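N-acetylneuraminate epimerase (Escherichia coli, PDB 2UVK) converts the alpha-anomer of N-acetylneuraminic acid to the beta-anomer, speeding the equilibrium between the two as a homodimeric periplasmic beta-propeller enzyme with Kelch repeats. Local coordinates at residues B[216-224]-B[231-239]; B[303-311]-B[323-334]. One frame throughout, in Å; residues are numbered along the deposited sequence. Where two conformers were deposited one is given.

Interaction 1. Residues B[216-224]-B[231-239]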
loop_
_atom_site.group_PDB
_atom_site.type_symbol
_atom_site.label_atom_id
_atom_site.label_comp_id
_atom_site.label_asym_id
_atom_site.label_seq_id
_atom_site.Cartn_x
_atom_site.Cartn_y
_atom_site.Cartn_z
ATOM N N THR B 216 3.893 -3.870 20.366
ATOM C CA THR B 216 4.720 -5.071 20.439
ATOM C C THR B 216 5.979 -4.793 21.267
ATOM O O THR B 216 6.486 -3.665 21.258
ATOM C CB THR B 216 5.123 -5.561 19.043
ATOM O OG1 THR B 216 5.882 -6.772 19.157
ATOM C CG2 THR B 216 5.964 -4.539 18.322
ATOM N N ASP B 217 6.465 -5.798 22.021
ATOM C CA ASP B 217 7.746 -5.684 22.708
ATOM C C ASP B 217 8.888 -6.237 21.840
ATOM O O ASP B 217 10.025 -6.319 22.291
ATOM C CB ASP B 217 7.704 -6.377 24.081
ATOM C CG ASP B 217 7.541 -7.857 23.975
ATOM O OD1 ASP B 217 7.193 -8.336 22.882
ATOM O OD2 ASP B 217 7.763 -8.541 25.009
ATOM N N ALA B 218 8.591 -6.529 20.569
ATOM C CA ALA B 218 9.585 -7.082 19.668
ATOM C C ALA B 218 10.739 -6.121 19.401
ATOM O O ALA B 218 10.582 -4.874 19.457
ATOM C CB ALA B 218 8.940 -7.504 18.363
ATOM N N VAL B 219 11.875 -6.711 19.038
ATOM C CA VAL B 219 13.049 -6.032 18.562
ATOM C C VAL B 219 13.508 -6.800 17.354
ATOM O O VAL B 219 13.822 -7.983 17.461
ATOM C CB VAL B 219 14.184 -6.028 19.580
ATOM C CG1 VAL B 219 15.444 -5.378 19.009
ATOM C CG2 VAL B 219 13.707 -5.389 20.863
ATOM N N PHE B 220 13.522 -6.160 16.195
ATOM C CA PHE B 220 13.997 -6.777 14.973
ATOM C C PHE B 220 15.350 -6.227 14.573
ATOM O O PHE B 220 15.608 -5.043 14.697
ATOM C CB PHE B 220 13.009 -6.548 13.842
ATOM C CG PHE B 220 11.620 -7.013 14.153
ATOM C CD1 PHE B 220 11.301 -8.357 14.093
ATOM C CD2 PHE B 220 10.617 -6.101 14.484
ATOM C CE1 PHE B 220 10.050 -8.785 14.375
ATOM C CE2 PHE B 220 9.333 -6.530 14.752
ATOM C CZ PHE B 220 9.044 -7.877 14.694
ATOM N N GLU B 221 16.208 -7.107 14.060
ATOM C CA GLU B 221 17.485 -6.732 13.546
ATOM C C GLU B 221 17.510 -6.995 12.052
ATOM O O GLU B 221 17.201 -8.107 11.576
ATOM C CB GLU B 221 18.556 -7.581 14.239
ATOM C CG GLU B 221 19.953 -7.239 13.887
ATOM C CD GLU B 221 20.876 -8.166 14.609
ATOM O OE1 GLU B 221 21.034 -9.307 14.097
ATOM O OE2 GLU B 221 21.333 -7.772 15.714
ATOM N N LEU B 222 17.912 -5.986 11.313
ATOM C CA LEU B 222 18.183 -6.100 9.898
ATOM C C LEU B 222 19.687 -6.196 9.755
ATOM O O LEU B 222 20.392 -5.300 10.169
ATOM C CB LEU B 222 17.664 -4.880 9.113
ATOM C CG LEU B 222 16.139 -4.761 8.940
ATOM C CD1 LEU B 222 15.352 -4.714 10.260
ATOM C CD2 LEU B 222 15.806 -3.519 8.087
ATOM N N ASP B 223 20.142 -7.294 9.162
ATOM C CA ASP B 223 21.558 -7.591 8.993
ATOM C C ASP B 223 21.927 -7.479 7.508
ATOM O O ASP B 223 21.556 -8.323 6.693
ATOM C CB ASP B 223 21.787 -8.980 9.550
ATOM C CG ASP B 223 23.245 -9.418 9.461
ATOM O OD1 ASP B 223 24.040 -8.761 8.762
ATOM O OD2 ASP B 223 23.579 -10.442 10.098
ATOM N N PHE B 224 22.636 -6.411 7.170
ATOM C CA PHE B 224 23.076 -6.141 5.809
ATOM C C PHE B 224 24.517 -6.625 5.552
ATOM O O PHE B 224 25.096 -6.218 4.555
ATOM C CB PHE B 224 23.074 -4.627 5.534
ATOM C CG PHE B 224 21.688 -3.980 5.483
ATOM C CD1 PHE B 224 21.061 -3.787 4.271
ATOM C CD2 PHE B 224 21.076 -3.504 6.633
ATOM C CE1 PHE B 224 19.817 -3.172 4.205
ATOM C CE2 PHE B 224 19.822 -2.862 6.560
ATOM C CZ PHE B 224 19.218 -2.720 5.353
ATOM N N TRP B 231 16.811 -10.880 8.267
ATOM C CA TRP B 231 15.976 -10.357 9.355
ATOM C C TRP B 231 15.965 -11.339 10.522
ATOM O O TRP B 231 15.768 -12.551 10.308
ATOM C CB TRP B 231 14.536 -10.201 8.878
ATOM C CG TRP B 231 14.330 -9.259 7.762
ATOM C CD1 TRP B 231 14.678 -9.443 6.473
ATOM C CD2 TRP B 231 13.681 -7.976 7.827
ATOM N NE1 TRP B 231 14.305 -8.352 5.707
ATOM C CE2 TRP B 231 13.704 -7.430 6.526
ATOM C CE3 TRP B 231 13.092 -7.234 8.863
ATOM C CZ2 TRP B 231 13.128 -6.183 6.216
ATOM C CZ3 TRP B 231 12.517 -5.969 8.546
ATOM C CH2 TRP B 231 12.567 -5.461 7.239
ATOM N N ASN B 232 16.154 -10.820 11.734
ATOM C CA ASN B 232 16.199 -11.618 12.959
ATOM C C ASN B 232 15.298 -11.001 14.011
ATOM O O ASN B 232 15.232 -9.767 14.154
ATOM C CB ASN B 232 17.625 -11.634 13.533
ATOM C CG ASN B 232 18.639 -12.258 12.604
ATOM O OD1 ASN B 232 19.655 -11.629 12.250
ATOM N ND2 ASN B 232 18.391 -13.498 12.212
ATOM N N LYS B 233 14.595 -11.843 14.747
ATOM C CA LYS B 233 13.932 -11.446 15.969
ATOM C C LYS B 233 14.908 -11.546 17.103
ATOM O O LYS B 233 15.393 -12.641 17.410
ATOM C CB LYS B 233 12.743 -12.340 16.292
ATOM C CG LYS B 233 11.497 -12.037 15.521
ATOM C CD LYS B 233 10.387 -12.990 15.929
ATOM C CE LYS B 233 9.060 -12.600 15.350
ATOM N NZ LYS B 233 8.025 -13.575 15.738
ATOM N N LEU B 234 15.195 -10.432 17.743
ATOM C CA LEU B 234 16.061 -10.402 18.889
ATOM C C LEU B 234 15.248 -10.567 20.162
ATOM O O LEU B 234 14.025 -10.691 20.132
ATOM C CB LEU B 234 16.911 -9.124 18.939
ATOM C CG LEU B 234 17.840 -8.787 17.778
ATOM C CD1 LEU B 234 18.770 -7.624 18.170
ATOM C CD2 LEU B 234 18.636 -10.022 17.342
ATOM N N ALA B 235 15.932 -10.561 21.300
ATOM C CA ALA B 235 15.242 -10.586 22.572
ATOM C C ALA B 235 14.396 -9.335 22.680
ATOM O O ALA B 235 14.843 -8.266 22.286
ATOM C CB ALA B 235 16.236 -10.635 23.725
ATOM N N PRO B 236 13.171 -9.476 23.181
ATOM C CA PRO B 236 12.308 -8.330 23.353
ATOM C C PRO B 236 12.721 -7.413 24.483
ATOM O O PRO B 236 13.578 -7.741 25.320
ATOM C CB PRO B 236 10.957 -8.963 23.645
ATOM C CG PRO B 236 11.287 -10.322 24.216
ATOM C CD PRO B 236 12.524 -10.740 23.572
ATOM N N VAL B 237 12.058 -6.254 24.509
ATOM C CA VAL B 237 12.331 -5.238 25.490
ATOM C C VAL B 237 11.033 -4.480 25.754
ATOM O O VAL B 237 10.146 -4.402 24.894
ATOM C CB VAL B 237 13.475 -4.305 25.031
ATOM C CG1 VAL B 237 13.024 -3.465 23.843
ATOM C CG2 VAL B 237 13.959 -3.410 26.169
ATOM N N SER B 238 10.933 -3.945 26.960
ATOM C CA SER B 238 9.718 -3.322 27.451
ATOM C C SER B 238 8.556 -4.324 27.487
ATOM O O SER B 238 7.415 -4.021 27.165
ATOM C CB SER B 238 9.389 -2.049 26.639
ATOM O OG SER B 238 8.720 -1.115 27.464
ATOM N N SER B 239 8.853 -5.544 27.934
ATOM C CA SER B 239 7.846 -6.589 27.964
ATOM C C SER B 239 6.957 -6.425 29.192
ATOM O O SER B 239 7.382 -5.895 30.220
ATOM C CB SER B 239 8.491 -7.983 27.989
ATOM O OG SER B 239 9.525 -8.126 27.029
HETATM O O HOH W 1 11.653 -9.750 19.023
#
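Leu222 covers one face of the Trp231 indole: its CG stands 3.9 Å from the centroid of the six-membered ring, 12° off the ring normal, a CH-pi contact. Leu222 CD1 lies 3.5 Å from Trp231 CZ3. The two residues form a non-hydrogen-bonded antiparallel pair, and on the same face of the hairpin the next such pair sets Lys233 CG 3.7 Å from Phe220 CE1. Between them, Glu221 and Asn232 exchange backbone bonds, with Glu221 N 2.8 Å from Asn232 O. On the other face Leu234 CD1 reaches Glu221 OE2 (3.6 Å); Glu221 CG, anti to its own N (chi1 -176°), carries an extended chain past the leucine.

Beyond the Leu234 N to Val219 O bond the strands part, and water 1 joins Val219 N to Leu234 O. They meet again where Val237 N donates to Asp217 O (3.0 Å). There Ser239 OG donates to the anti side of Asp217 OD2 at 2.7 Å, 24° out of the carboxylate plane.

This is the outer hairpin of a four-stranded propeller blade: strand 202-206 pairs with strand 219-223 and offers Trp204 NE1 to Glu221 OE2, while Trp297 of strand 296-302 in another blade packs on Val219 and Val237.

Interaction 2. Residues B[303-311]-B[323-334]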
loop_
_atom_site.group_PDB
_atom_site.type_symbol
_atom_site.label_atom_id
_atom_site.label_comp_id
_atom_site.label_asym_id
_atom_site.label_seq_id
_atom_site.Cartn_x
_atom_site.Cartn_y
_atom_site.Cartn_z
ATOM N N LEU B 303 14.481 7.716 33.262
ATOM C CA LEU B 303 14.205 9.118 33.026
ATOM C C LEU B 303 13.487 9.651 34.258
ATOM O O LEU B 303 12.846 8.883 34.960
ATOM C CB LEU B 303 13.271 9.258 31.823
ATOM C CG LEU B 303 13.746 8.695 30.480
ATOM C CD1 LEU B 303 12.651 8.869 29.411
ATOM C CD2 LEU B 303 15.043 9.368 30.043
ATOM N N SER B 304 13.623 10.952 34.517
ATOM C CA SER B 304 12.942 11.613 35.640
ATOM C C SER B 304 11.432 11.662 35.426
ATOM O O SER B 304 10.660 11.538 36.375
ATOM C CB SER B 304 13.472 13.037 35.849
ATOM O OG SER B 304 13.185 13.868 34.739
ATOM N N GLN B 305 11.029 11.831 34.169
ATOM C CA GLN B 305 9.624 11.890 33.767
ATOM C C GLN B 305 9.396 10.997 32.554
ATOM O O GLN B 305 10.253 10.916 31.683
ATOM C CB GLN B 305 9.208 13.334 33.450
ATOM C CG GLN B 305 9.042 14.176 34.689
ATOM C CD GLN B 305 8.557 15.596 34.424
ATOM O OE1 GLN B 305 7.652 15.811 33.621
ATOM N NE2 GLN B 305 9.147 16.574 35.129
ATOM N N GLY B 306 8.254 10.305 32.509
ATOM C CA GLY B 306 7.874 9.525 31.337
ATOM C C GLY B 306 7.799 10.391 30.095
ATOM O O GLY B 306 7.354 11.535 30.176
ATOM N N ARG B 307 8.226 9.864 28.948
ATOM C CA ARG B 307 8.379 10.696 27.752
ATOM C C ARG B 307 8.280 9.806 26.519
ATOM O O ARG B 307 8.829 8.707 26.515
ATOM C CB ARG B 307 9.739 11.412 27.764
ATOM C CG ARG B 307 9.949 12.425 26.651
ATOM C CD ARG B 307 11.411 12.854 26.550
ATOM N NE ARG B 307 11.860 13.535 27.757
ATOM C CZ ARG B 307 12.301 14.798 27.837
ATOM N NH1 ARG B 307 12.428 15.581 26.774
ATOM N NH2 ARG B 307 12.675 15.268 29.016
ATOM N N ALA B 308 7.603 10.297 25.493
ATOM C CA ALA B 308 7.467 9.636 24.206
ATOM C C ALA B 308 7.380 10.700 23.111
ATOM O O ALA B 308 7.179 11.893 23.403
ATOM C CB ALA B 308 6.222 8.737 24.187
ATOM N N TYR B 309 7.526 10.262 21.865
ATOM C CA TYR B 309 7.291 11.099 20.685
ATOM C C TYR B 309 8.065 12.401 20.693
ATOM O O TYR B 309 7.512 13.508 20.646
ATOM C CB TYR B 309 5.797 11.344 20.491
ATOM C CG TYR B 309 5.035 10.056 20.299
ATOM C CD1 TYR B 309 5.130 9.345 19.110
ATOM C CD2 TYR B 309 4.250 9.528 21.321
ATOM C CE1 TYR B 309 4.445 8.147 18.939
ATOM C CE2 TYR B 309 3.551 8.340 21.153
ATOM C CZ TYR B 309 3.652 7.657 19.960
ATOM O OH TYR B 309 2.972 6.468 19.763
ATOM N N GLY B 310 9.373 12.235 20.786
ATOM C CA GLY B 310 10.342 13.310 20.555
ATOM C C GLY B 310 11.332 12.913 19.472
ATOM O O GLY B 310 11.045 12.091 18.617
ATOM N N VAL B 311 12.477 13.586 19.496
ATOM C CA VAL B 311 13.562 13.336 18.549
ATOM C C VAL B 311 14.768 12.651 19.230
ATOM O O VAL B 311 15.120 13.012 20.326
ATOM C CB VAL B 311 13.998 14.644 17.858
ATOM C CG1 VAL B 311 15.305 14.454 17.066
ATOM C CG2 VAL B 311 12.853 15.171 16.985
ATOM N N GLY B 323 12.912 17.167 23.154
ATOM C CA GLY B 323 11.447 17.332 23.220
ATOM C C GLY B 323 10.717 16.045 23.544
ATOM O O GLY B 323 11.233 15.149 24.199
ATOM N N GLY B 324 9.492 15.972 23.071
ATOM C CA GLY B 324 8.614 14.871 23.364
ATOM C C GLY B 324 7.333 15.302 24.055
ATOM O O GLY B 324 7.071 16.484 24.194
ATOM N N GLU B 325 6.587 14.307 24.497
ATOM C CA GLU B 325 5.296 14.446 25.164
ATOM C C GLU B 325 5.389 13.673 26.482
ATOM O O GLU B 325 6.007 12.601 26.548
ATOM C CB GLU B 325 4.247 13.815 24.245
ATOM C CG GLU B 325 2.794 13.886 24.659
ATOM C CD GLU B 325 1.964 13.016 23.754
ATOM O OE1 GLU B 325 1.976 13.252 22.535
ATOM O OE2 GLU B 325 1.326 12.072 24.248
ATOM N N THR B 326 4.782 14.220 27.536
ATOM C CA THR B 326 4.783 13.613 28.854
ATOM C C THR B 326 3.316 13.352 29.272
ATOM O O THR B 326 2.418 13.494 28.463
ATOM C CB THR B 326 5.577 14.507 29.855
ATOM O OG1 THR B 326 4.974 15.809 29.939
ATOM C CG2 THR B 326 7.044 14.673 29.411
ATOM N N ALA B 327 3.092 12.924 30.510
ATOM C CA ALA B 327 1.727 12.662 31.029
ATOM C C ALA B 327 0.735 13.781 30.685
ATOM O O ALA B 327 1.067 14.952 30.752
ATOM C CB ALA B 327 1.771 12.452 32.520
ATOM N N GLY B 328 -0.483 13.402 30.296
ATOM C CA GLY B 328 -1.515 14.383 29.886
ATOM C C GLY B 328 -1.333 14.897 28.467
ATOM O O GLY B 328 -1.998 15.856 28.049
ATOM N N GLY B 329 -0.425 14.279 27.711
ATOM C CA GLY B 329 -0.152 14.710 26.347
ATOM C C GLY B 329 0.586 16.039 26.206
ATOM O O GLY B 329 0.586 16.634 25.134
ATOM N N LYS B 330 1.228 16.491 27.279
ATOM C CA LYS B 330 1.932 17.768 27.293
ATOM C C LYS B 330 3.298 17.723 26.580
ATOM O O LYS B 330 4.185 16.970 26.977
ATOM C CB LYS B 330 2.135 18.224 28.728
ATOM C CG LYS B 330 2.818 19.580 28.878
ATOM C CD LYS B 330 4.297 19.469 29.266
ATOM C CE LYS B 330 4.911 20.813 29.689
ATOM N NZ LYS B 330 5.469 21.678 28.595
ATOM N N ALA B 331 3.466 18.563 25.561
ATOM C CA ALA B 331 4.734 18.681 24.848
ATOM C C ALA B 331 5.757 19.372 25.743
ATOM O O ALA B 331 5.411 20.263 26.536
ATOM C CB ALA B 331 4.543 19.465 23.567
ATOM N N VAL B 332 7.032 18.999 25.596
ATOM C CA VAL B 332 8.099 19.600 26.391
ATOM C C VAL B 332 9.175 20.199 25.482
ATOM O O VAL B 332 9.201 19.954 24.284
ATOM C CB VAL B 332 8.702 18.591 27.389
ATOM C CG1 VAL B 332 7.619 18.082 28.361
ATOM C CG2 VAL B 332 9.370 17.431 26.669
ATOM N N THR B 333 10.048 21.013 26.082
ATOM C CA THR B 333 11.069 21.762 25.349
ATOM C C THR B 333 12.504 21.335 25.679
ATOM O O THR B 333 13.448 21.786 25.020
ATOM C CB THR B 333 10.978 23.267 25.697
ATOM O OG1 THR B 333 11.147 23.445 27.107
ATOM C CG2 THR B 333 9.622 23.867 25.268
ATOM N N ASP B 334 12.668 20.490 26.690
ATOM C CA ASP B 334 14.008 20.167 27.203
ATOM C C ASP B 334 14.620 18.966 26.488
ATOM O O ASP B 334 13.935 18.234 25.767
ATOM C CB ASP B 334 13.982 19.926 28.711
ATOM C CG ASP B 334 13.107 18.768 29.097
ATOM O OD1 ASP B 334 12.016 18.618 28.503
ATOM O OD2 ASP B 334 13.477 18.017 30.014
HETATM O O HOH W 2 5.223 11.753 32.080
#
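The Kelch double glycine, Gly323-Gly324 just after strand 318-322, meets the loop that leads from strand 296-302 to strand 311-315, in the sixth Kelch repeat. Arg307 supplies most of the polar contact. Its NH1 donates to Gly323 O (2.9 Å) and to Asp334 O (3.2 Å), while NH2 makes a salt bridge with Asp334 OD2 at 3.0 Å. The acceptors lie near the guanidinium plane, yet NH2 meets OD2 from above the carboxylate, 40° out of its plane. A bend at chi3 (-63°) brings the guanidinium to Gly323 O and Asp334, and Val332 CG2 covers one guanidinium face, 3.6 Å from Arg307 NH1. Asp334 O also accepts from Gly323 N, on the opposite face of its carbonyl plane from Arg307 NH1. With a leucine in place of Arg307, Asp334 would probably lose its charge mate here and Gly323 O the donor that grips it.

Main chains pair beside it in a single antiparallel bridge: Ala308 N to Glu325 O is 3.0 Å and Glu325 N to Ala308 O 2.7 Å. Gly324 CA lies 3.2 Å from Tyr309 O in a nearly straight C-H...O contact (173° at the hydrogen); a CB on Gly324 would fall 2.9 Å from Arg307 CG, a clash. Water 2 links Gly306 O to Ala327 N.

Segment 303-311 runs from strand 296-302 of one blade to strand 311-315 of the next; the first blade is tied in by backbone bonding of Arg307 with Gly260 of strand 254-262 and by Glu325 OE2 with Tyr285 OH of strand 284-293.

Both contacts are partly buried, but they hold different elements. Interaction 1 joins adjacent strands of one blade, within the fifth Kelch repeat, whereas interaction 2 links the sixth repeat to the seventh through loops. Accordingly, regular strand pairing with apolar and aromatic cover dominates 216-224 with 231-239, and a multiply bonded arginine with a single bridge dominates 303-311 with 323-334. Their centres are 24 Å apart and their nearest atoms about 10 Å, so they do not touch. Only interaction 2 comes near Glu209, the predicted proton acceptor: the Tyr309 side chain is about 5 Å from that of Glu209, against about 11 Å for Phe220.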